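Local coordinates for protein TRAP dicarboxylate transporter-DctP subunit (Rhodobacter sphaeroides, PDB 4PE3) that probably captures a small organic solute, likely a carboxylate, in the periplasm and delivers it to a TRAP-type membrane transporter, at residues A[214-222]-A[281-289]; A[226-237]-A[294-305]. One frame throughout, in Å; residues are numbered along the deposited sequence.

Interaction 1: residues A[214-222]-A[281-289]; sequences YSVFSVNQD and RDLEAVEAA. With ZN (zinc ion), chain L; ZN (zinc ion), chain H; ZN (zinc ion), chain F; IMD (imidazole), chain C.
F217 drives its ring into the helix that carries D282, A285, V286 and A289, and these four residues form the hole around this knob. CG stands opposite the backbone N (chi1 -164°), which swings the ring across the gap between the helices. V286 CG2 then lies over one ring face as a CH-pi contact, 3.6 Å from the ring centroid and 15° off its normal, while F217 CD1 meets A285 CB at 3.6 Å. The short side chains of A285 and A289 probably help the helices come this near. Putting an alanine at F217 would probably leave V286 CG2 without its aromatic partner and a gap between the two helices.

Beside the ring, the carboxylate of D282 receives the beginning of helix 217-223: S218 N donates to D282 OD1 at 2.9 Å, on the anti side and out of the carboxylate plane. Water 1 accepts from F217 N at 2.9 Å, so two amides of the first turn have partners, and the negative charge probably also suits the positive end of the helix dipole. This is helix-on-helix packing in a family 7 solute-binding protein, against the C-terminal part of the long helix 257-291; the axes of segments 217-222 and 281-289 approach to 8.1 Å, with their N-to-C directions 40° apart. Further along, Q221 lays its bent chain over A289 CB, 3.5 Å from Q221 OE1, an oxygen that bonds to N226.

The opposite flank is looser and polar. R281 grips E284 side-on, NE to OE1 and NH1 to OE2, within its own helix. An imidazole, probably from the crystallisation liquor, and a zinc ion link the two helices here: imidazole N3 donates to E284 OE1 at 2.7 Å, and its N1 coordinates the zinc ion held by D222 OD2 at 2.0 Å.

Interaction 2: residues A[226-237]-A[294-305]; sequences NDIAPHPVYPGF and KITVHDWSDEER. With ZN (zinc ion), chain I; ZN (zinc ion), chain O; EDO (1,2-ethanediol), chain D.
V233 and H298 form a single parallel beta bridge, the centre of a run in which two segments that are mostly loop between short helical ends travel side by side. H298 N donates to P232 O at 2.9 Å, and H298 O accepts from Y234 N, also at 2.9 Å, so H298 reaches the backbone on both sides of V233. Two residues earlier on both segments, T296 N donates to P230 O at 2.9 Å, and water 6 joins P230 O to K294 O and T296 OG1.

Side chains extend this seam in two directions. Toward the start of the run, H231 ND1 and H298 NE2 meet rim to rim at 2.9 Å, a hydrogen bond whose proton could belong to either ring; I295 CG2 packs against the P232 ring. Toward the end, F237 and the six-membered ring of W300 stack face to face, centroids 3.9 Å apart and planes at 8°. V233 CG1 covers the same indole face, over the five-membered ring, so W300 is shared by two residues of 226-237.

R305 closes the far end with an extended chain. R305 NH2 donates to P235 O at 2.8 Å and R305 NH1 to G236 O at 2.8 Å, both carbonyls lying near the guanidinium plane although each is met from above its own plane, by 36° and 55°. The rotation of this group is further fixed by NE bonding to W300 O and NH2 to D299 OD1.

A second shell sets the rings: D164 bonds to H298 ND1, L163 O to W300 NE1, and F308 meets F237 edge-to-face. At the following helix, S301 OG accepts from E304 N as the N-cap and donates to E303 OE2, itself a ligand of zinc.

In the fold
Going from the N terminus, the chain passes strand 211-213, enters 214-222 and turns at once into 226-237. It then runs through strand 243-248, in the five-stranded sheet, and into the long helix 257-291, whose last turns (281-289) meet helix 217-223 and close interaction 1 over 58 intervening residues; past the helix, 294-305 closes interaction 2 over 56. Because the four segments alternate along the sequence, the two closures cross. Together they join helix 217-223 and the loop after helix 225-228 to the end of helix 257-291 and the lead-in to helix 302-320. They also touch directly, V286 CG2 packing on Y234 CD2.

Interaction 1: residues A[214-222]-A[281-289]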
# COMPACT_ATOMS: atom_id res chain seq x y z
N TYR A 214 -7.81 10.36 -0.70
CA TYR A 214 -7.22 10.95 0.48
C TYR A 214 -6.49 9.82 1.20
O TYR A 214 -5.37 9.41 0.75
CB TYR A 214 -8.27 11.72 1.32
CG TYR A 214 -7.64 12.68 2.31
CD1 TYR A 214 -6.99 13.83 1.87
CD2 TYR A 214 -7.67 12.43 3.67
CE1 TYR A 214 -6.38 14.69 2.76
CE2 TYR A 214 -7.07 13.30 4.57
CZ TYR A 214 -6.45 14.42 4.10
OH TYR A 214 -5.87 15.28 5.00
N SER A 215 -7.12 9.21 2.20
CA SER A 215 -6.48 8.23 3.05
C SER A 215 -7.40 7.05 3.41
O SER A 215 -8.39 6.80 2.69
CB SER A 215 -5.97 8.94 4.32
OG SER A 215 -5.19 8.11 5.17
N VAL A 216 -7.09 6.32 4.47
CA VAL A 216 -7.93 5.26 4.97
C VAL A 216 -9.19 5.87 5.57
O VAL A 216 -9.21 7.06 5.92
CB VAL A 216 -7.18 4.39 5.98
CG1 VAL A 216 -5.95 3.79 5.31
CG2 VAL A 216 -6.77 5.18 7.23
N PHE A 217 -10.24 5.07 5.67
CA PHE A 217 -11.53 5.58 6.14
C PHE A 217 -11.44 6.32 7.47
O PHE A 217 -12.08 7.37 7.67
CB PHE A 217 -12.59 4.48 6.21
CG PHE A 217 -14.01 5.02 6.30
CD1 PHE A 217 -14.54 5.40 7.54
CD2 PHE A 217 -14.78 5.18 5.18
CE1 PHE A 217 -15.84 5.90 7.62
CE2 PHE A 217 -16.08 5.68 5.25
CZ PHE A 217 -16.61 6.04 6.47
N SER A 218 -10.68 5.76 8.40
CA SER A 218 -10.62 6.38 9.73
C SER A 218 -10.07 7.80 9.68
O SER A 218 -10.53 8.67 10.42
CB SER A 218 -9.80 5.51 10.69
OG SER A 218 -8.50 5.31 10.18
N VAL A 219 -9.09 8.06 8.83
CA VAL A 219 -8.56 9.39 8.62
C VAL A 219 -9.55 10.24 7.88
O VAL A 219 -9.78 11.40 8.26
CB VAL A 219 -7.20 9.32 7.86
CG1 VAL A 219 -6.74 10.69 7.42
CG2 VAL A 219 -6.14 8.64 8.73
N ASN A 220 -10.15 9.70 6.82
CA ASN A 220 -11.11 10.47 6.03
C ASN A 220 -12.23 10.96 6.92
O ASN A 220 -12.68 12.13 6.82
CB ASN A 220 -11.67 9.64 4.88
CG ASN A 220 -10.64 9.24 3.86
OD1 ASN A 220 -9.50 9.69 3.89
ND2 ASN A 220 -11.05 8.35 2.94
N GLN A 221 -12.69 10.07 7.79
CA GLN A 221 -13.78 10.35 8.72
C GLN A 221 -13.38 11.41 9.75
O GLN A 221 -14.08 12.39 9.97
CB GLN A 221 -14.23 9.08 9.43
CG GLN A 221 -15.47 9.29 10.34
CD GLN A 221 -16.74 9.66 9.57
OE1 GLN A 221 -16.90 9.34 8.41
NE2 GLN A 221 -17.66 10.37 10.25
N ASP A 222 -12.21 11.23 10.36
CA ASP A 222 -11.73 12.16 11.38
C ASP A 222 -11.52 13.56 10.83
O ASP A 222 -11.66 14.55 11.56
CB ASP A 222 -10.39 11.70 11.95
CG ASP A 222 -10.51 10.76 13.10
OD1 ASP A 222 -11.62 10.43 13.57
OD2 ASP A 222 -9.44 10.32 13.57
N ARG A 281 -9.92 0.33 13.32
CA ARG A 281 -10.06 1.77 13.35
C ARG A 281 -11.01 2.21 12.23
O ARG A 281 -11.84 3.11 12.42
CB ARG A 281 -8.72 2.47 13.16
CG ARG A 281 -7.70 2.22 14.28
CD ARG A 281 -8.01 2.98 15.53
NE ARG A 281 -8.80 2.18 16.45
CZ ARG A 281 -8.31 1.21 17.21
NH1 ARG A 281 -9.11 0.52 18.01
NH2 ARG A 281 -7.01 0.92 17.18
N ASP A 282 -10.89 1.61 11.05
CA ASP A 282 -11.85 1.91 9.99
C ASP A 282 -13.28 1.54 10.39
O ASP A 282 -14.21 2.31 10.14
CB ASP A 282 -11.50 1.15 8.71
CG ASP A 282 -10.35 1.77 7.92
OD1 ASP A 282 -9.96 2.93 8.19
OD2 ASP A 282 -9.88 1.08 6.98
N LEU A 283 -13.47 0.36 10.98
CA LEU A 283 -14.81 -0.07 11.39
C LEU A 283 -15.39 0.89 12.42
O LEU A 283 -16.58 1.20 12.37
CB LEU A 283 -14.80 -1.50 11.93
CG LEU A 283 -14.47 -2.59 10.89
CD1 LEU A 283 -14.24 -3.92 11.56
CD2 LEU A 283 -15.57 -2.71 9.85
N GLU A 284 -14.57 1.36 13.34
CA GLU A 284 -15.03 2.37 14.31
C GLU A 284 -15.58 3.60 13.62
O GLU A 284 -16.62 4.15 13.99
CB GLU A 284 -13.86 2.81 15.21
CG GLU A 284 -13.41 1.77 16.24
CD GLU A 284 -12.12 2.12 16.96
OE1 GLU A 284 -11.45 3.11 16.58
OE2 GLU A 284 -11.76 1.37 17.90
N ALA A 285 -14.84 4.06 12.63
CA ALA A 285 -15.18 5.27 11.91
C ALA A 285 -16.42 5.05 11.04
O ALA A 285 -17.26 5.94 10.95
CB ALA A 285 -13.99 5.70 11.08
N VAL A 286 -16.54 3.89 10.40
CA VAL A 286 -17.72 3.62 9.56
C VAL A 286 -18.97 3.58 10.43
O VAL A 286 -20.03 4.10 10.05
CB VAL A 286 -17.58 2.28 8.78
CG1 VAL A 286 -18.90 1.93 8.07
CG2 VAL A 286 -16.44 2.36 7.78
N GLU A 287 -18.86 2.99 11.61
CA GLU A 287 -19.96 2.88 12.54
C GLU A 287 -20.44 4.28 12.92
O GLU A 287 -21.64 4.56 12.93
CB GLU A 287 -19.43 2.08 13.72
CG GLU A 287 -20.25 1.96 14.98
CD GLU A 287 -19.39 1.31 16.09
OE1 GLU A 287 -18.57 2.01 16.71
OE2 GLU A 287 -19.47 0.09 16.32
N ALA A 288 -19.49 5.18 13.19
CA ALA A 288 -19.81 6.56 13.52
C ALA A 288 -20.46 7.28 12.34
O ALA A 288 -21.45 8.00 12.51
CB ALA A 288 -18.57 7.29 13.99
N ALA A 289 -19.93 7.09 11.15
CA ALA A 289 -20.54 7.68 9.96
C ALA A 289 -21.99 7.23 9.79
O ALA A 289 -22.90 8.04 9.56
CB ALA A 289 -19.72 7.29 8.73
ZN ZN L . -17.71 0.44 17.57
ZN ZN H . -9.45 9.43 15.36
ZN ZN F . -4.30 8.37 -1.10
N1 IMD C . -10.29 7.62 15.06
C2 IMD C . -10.44 6.69 16.02
N3 IMD C . -11.00 5.58 15.47
C4 IMD C . -11.21 5.82 14.16
C5 IMD C . -10.75 7.10 13.88
O HOH W 1 -9.98 2.41 4.59
O HOH W 2 -7.42 2.47 9.61
O HOH W 3 -3.38 7.13 -2.53
O HOH W 4 -2.80 9.55 -0.51
O HOH W 5 -16.48 1.89 18.35

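Interaction 2: residues A[226-237]-A[294-305]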
# COMPACT_ATOMS: atom_id res chain seq x y z
N ASN A 226 -16.01 12.94 5.04
CA ASN A 226 -17.23 12.19 4.79
C ASN A 226 -18.46 12.98 5.22
O ASN A 226 -19.58 12.68 4.78
CB ASN A 226 -17.19 10.86 5.50
CG ASN A 226 -16.08 9.96 4.99
OD1 ASN A 226 -15.68 10.03 3.83
ND2 ASN A 226 -15.59 9.11 5.85
N ASP A 227 -18.27 13.99 6.06
CA ASP A 227 -19.37 14.84 6.46
C ASP A 227 -19.73 15.83 5.35
O ASP A 227 -20.91 16.06 5.09
CB ASP A 227 -19.04 15.63 7.72
CG ASP A 227 -18.97 14.78 8.96
OD1 ASP A 227 -18.84 13.55 8.92
OD2 ASP A 227 -19.05 15.38 10.05
N ILE A 228 -18.72 16.39 4.69
CA ILE A 228 -18.95 17.34 3.61
C ILE A 228 -19.19 16.65 2.25
O ILE A 228 -19.75 17.26 1.33
CB ILE A 228 -17.81 18.39 3.50
CG1 ILE A 228 -16.49 17.75 3.15
CG2 ILE A 228 -17.70 19.17 4.82
CD1 ILE A 228 -15.40 18.76 2.83
N ALA A 229 -18.84 15.37 2.18
CA ALA A 229 -18.93 14.56 0.96
C ALA A 229 -19.50 13.22 1.39
O ALA A 229 -18.78 12.30 1.76
CB ALA A 229 -17.55 14.42 0.34
N PRO A 230 -20.84 13.11 1.41
CA PRO A 230 -21.49 12.05 2.18
C PRO A 230 -21.75 10.74 1.42
O PRO A 230 -22.61 9.98 1.83
CB PRO A 230 -22.80 12.72 2.63
CG PRO A 230 -23.10 13.69 1.54
CD PRO A 230 -21.79 14.19 1.02
N HIS A 231 -20.93 10.44 0.43
CA HIS A 231 -21.01 9.19 -0.31
C HIS A 231 -19.65 8.50 -0.44
O HIS A 231 -19.19 8.20 -1.55
CB HIS A 231 -21.59 9.44 -1.71
CG HIS A 231 -23.04 9.76 -1.70
ND1 HIS A 231 -24.00 8.84 -1.34
CD2 HIS A 231 -23.70 10.90 -1.99
CE1 HIS A 231 -25.19 9.39 -1.42
NE2 HIS A 231 -25.04 10.65 -1.80
N PRO A 232 -19.00 8.21 0.68
CA PRO A 232 -17.73 7.47 0.59
C PRO A 232 -17.89 6.07 0.00
O PRO A 232 -18.97 5.48 0.10
CB PRO A 232 -17.28 7.39 2.05
CG PRO A 232 -18.54 7.46 2.84
CD PRO A 232 -19.40 8.45 2.07
N VAL A 233 -16.80 5.55 -0.58
CA VAL A 233 -16.75 4.17 -0.98
C VAL A 233 -15.79 3.46 -0.05
O VAL A 233 -14.60 3.81 0.05
CB VAL A 233 -16.35 3.99 -2.45
CG1 VAL A 233 -16.43 2.52 -2.86
CG2 VAL A 233 -17.24 4.80 -3.37
N TYR A 234 -16.31 2.45 0.64
CA TYR A 234 -15.56 1.67 1.61
C TYR A 234 -16.06 0.23 1.58
O TYR A 234 -17.28 0.01 1.69
CB TYR A 234 -15.75 2.25 3.03
CG TYR A 234 -15.12 1.33 4.04
CD1 TYR A 234 -13.76 1.37 4.28
CD2 TYR A 234 -15.87 0.37 4.70
CE1 TYR A 234 -13.14 0.49 5.16
CE2 TYR A 234 -15.28 -0.53 5.59
CZ TYR A 234 -13.91 -0.46 5.83
OH TYR A 234 -13.36 -1.37 6.70
N PRO A 235 -15.16 -0.76 1.45
CA PRO A 235 -13.73 -0.60 1.23
C PRO A 235 -13.44 0.14 -0.05
O PRO A 235 -14.24 0.12 -0.99
CB PRO A 235 -13.23 -2.05 1.15
CG PRO A 235 -14.18 -2.79 1.98
CD PRO A 235 -15.51 -2.17 1.62
N GLY A 236 -12.34 0.87 -0.09
CA GLY A 236 -11.93 1.54 -1.30
C GLY A 236 -11.58 0.58 -2.43
O GLY A 236 -11.55 -0.64 -2.26
N PHE A 237 -11.28 1.15 -3.58
CA PHE A 237 -11.10 0.37 -4.80
C PHE A 237 -9.86 0.74 -5.59
O PHE A 237 -9.71 0.28 -6.72
CB PHE A 237 -12.34 0.49 -5.71
CG PHE A 237 -12.69 1.90 -6.06
CD1 PHE A 237 -12.05 2.55 -7.09
CD2 PHE A 237 -13.64 2.60 -5.32
CE1 PHE A 237 -12.34 3.85 -7.40
CE2 PHE A 237 -13.92 3.92 -5.61
CZ PHE A 237 -13.26 4.55 -6.64
N LYS A 294 -26.66 10.57 7.88
CA LYS A 294 -26.52 11.38 6.66
C LYS A 294 -25.57 10.77 5.64
O LYS A 294 -25.69 11.02 4.43
CB LYS A 294 -26.07 12.81 7.03
CG LYS A 294 -27.13 13.64 7.78
CD LYS A 294 -28.41 13.80 6.93
CE LYS A 294 -29.49 14.59 7.60
NZ LYS A 294 -30.77 14.43 6.84
N ILE A 295 -24.61 9.98 6.11
CA ILE A 295 -23.56 9.47 5.25
C ILE A 295 -23.96 8.08 4.73
O ILE A 295 -24.41 7.23 5.50
CB ILE A 295 -22.24 9.40 6.02
CG1 ILE A 295 -21.80 10.83 6.42
CG2 ILE A 295 -21.16 8.71 5.17
CD1 ILE A 295 -20.69 10.86 7.46
N THR A 296 -23.83 7.89 3.42
CA THR A 296 -24.10 6.60 2.77
C THR A 296 -22.77 5.96 2.43
O THR A 296 -21.98 6.50 1.67
CB THR A 296 -24.91 6.78 1.49
OG1 THR A 296 -26.13 7.45 1.80
CG2 THR A 296 -25.22 5.44 0.85
N VAL A 297 -22.49 4.80 3.02
CA VAL A 297 -21.22 4.14 2.78
C VAL A 297 -21.43 3.09 1.69
O VAL A 297 -22.17 2.13 1.90
CB VAL A 297 -20.70 3.49 4.05
CG1 VAL A 297 -19.34 2.79 3.81
CG2 VAL A 297 -20.58 4.57 5.16
N HIS A 298 -20.82 3.30 0.54
CA HIS A 298 -21.03 2.41 -0.61
C HIS A 298 -19.95 1.35 -0.66
O HIS A 298 -18.76 1.68 -0.63
CB HIS A 298 -20.96 3.20 -1.90
CG HIS A 298 -21.98 4.28 -1.99
ND1 HIS A 298 -23.08 4.17 -2.82
CD2 HIS A 298 -22.08 5.50 -1.40
CE1 HIS A 298 -23.81 5.26 -2.73
NE2 HIS A 298 -23.23 6.07 -1.88
N ASP A 299 -20.35 0.09 -0.73
CA ASP A 299 -19.42 -1.03 -0.91
C ASP A 299 -19.61 -1.58 -2.33
O ASP A 299 -20.60 -2.27 -2.61
CB ASP A 299 -19.71 -2.11 0.14
CG ASP A 299 -18.81 -3.35 0.04
OD1 ASP A 299 -17.80 -3.39 -0.67
OD2 ASP A 299 -19.13 -4.35 0.70
N TRP A 300 -18.72 -1.23 -3.25
CA TRP A 300 -18.89 -1.62 -4.64
C TRP A 300 -18.98 -3.14 -4.75
O TRP A 300 -18.29 -3.86 -4.04
CB TRP A 300 -17.74 -1.11 -5.50
CG TRP A 300 -17.83 0.31 -5.93
CD1 TRP A 300 -18.73 1.25 -5.50
CD2 TRP A 300 -16.99 0.96 -6.88
NE1 TRP A 300 -18.50 2.44 -6.14
CE2 TRP A 300 -17.43 2.29 -6.99
CE3 TRP A 300 -15.90 0.56 -7.66
CZ2 TRP A 300 -16.85 3.20 -7.85
CZ3 TRP A 300 -15.31 1.47 -8.49
CH2 TRP A 300 -15.79 2.78 -8.59
N SER A 301 -19.86 -3.63 -5.63
CA SER A 301 -19.96 -5.06 -5.84
C SER A 301 -18.67 -5.65 -6.39
O SER A 301 -17.83 -4.95 -6.96
CB SER A 301 -21.08 -5.37 -6.81
OG SER A 301 -20.79 -4.81 -8.07
N ASP A 302 -18.52 -6.95 -6.24
CA ASP A 302 -17.39 -7.64 -6.86
C ASP A 302 -17.30 -7.36 -8.37
O ASP A 302 -16.20 -7.21 -8.91
CB ASP A 302 -17.49 -9.14 -6.63
CG ASP A 302 -17.26 -9.53 -5.19
OD1 ASP A 302 -16.83 -8.67 -4.40
OD2 ASP A 302 -17.47 -10.71 -4.86
N GLU A 303 -18.45 -7.37 -9.04
CA GLU A 303 -18.49 -7.10 -10.48
C GLU A 303 -18.00 -5.71 -10.83
O GLU A 303 -17.28 -5.52 -11.80
CB GLU A 303 -19.90 -7.32 -11.05
CG GLU A 303 -21.08 -6.88 -10.15
CD GLU A 303 -21.86 -5.66 -10.67
OE1 GLU A 303 -21.59 -5.18 -11.80
OE2 GLU A 303 -22.77 -5.17 -9.96
N GLU A 304 -18.37 -4.71 -10.03
CA GLU A 304 -17.92 -3.36 -10.32
C GLU A 304 -16.42 -3.23 -10.04
O GLU A 304 -15.70 -2.57 -10.76
CB GLU A 304 -18.75 -2.33 -9.54
CG GLU A 304 -20.20 -2.25 -10.00
CD GLU A 304 -20.31 -1.88 -11.44
OE1 GLU A 304 -19.45 -1.13 -11.95
OE2 GLU A 304 -21.28 -2.35 -12.06
N ARG A 305 -15.95 -3.90 -9.01
CA ARG A 305 -14.53 -3.89 -8.71
C ARG A 305 -13.73 -4.57 -9.83
O ARG A 305 -12.66 -4.12 -10.21
CB ARG A 305 -14.29 -4.55 -7.36
CG ARG A 305 -14.85 -3.71 -6.20
CD ARG A 305 -14.69 -4.39 -4.89
NE ARG A 305 -15.35 -3.65 -3.82
CZ ARG A 305 -14.81 -2.66 -3.12
NH1 ARG A 305 -13.56 -2.30 -3.35
NH2 ARG A 305 -15.52 -2.07 -2.17
ZN ZN I . -19.23 17.19 10.56
ZN ZN O . -17.78 -5.69 0.15
C1 EDO D . -9.96 -2.35 6.04
O1 EDO D . -10.71 -1.37 6.78
C2 EDO D . -9.72 -1.89 4.60
O2 EDO D . -10.95 -1.87 3.88
O HOH W 6 -25.52 10.19 1.78
O HOH W 7 -16.07 -5.29 -0.93
O HOH W 8 -16.86 -5.35 2.06
O HOH W 9 -19.10 -6.62 -1.10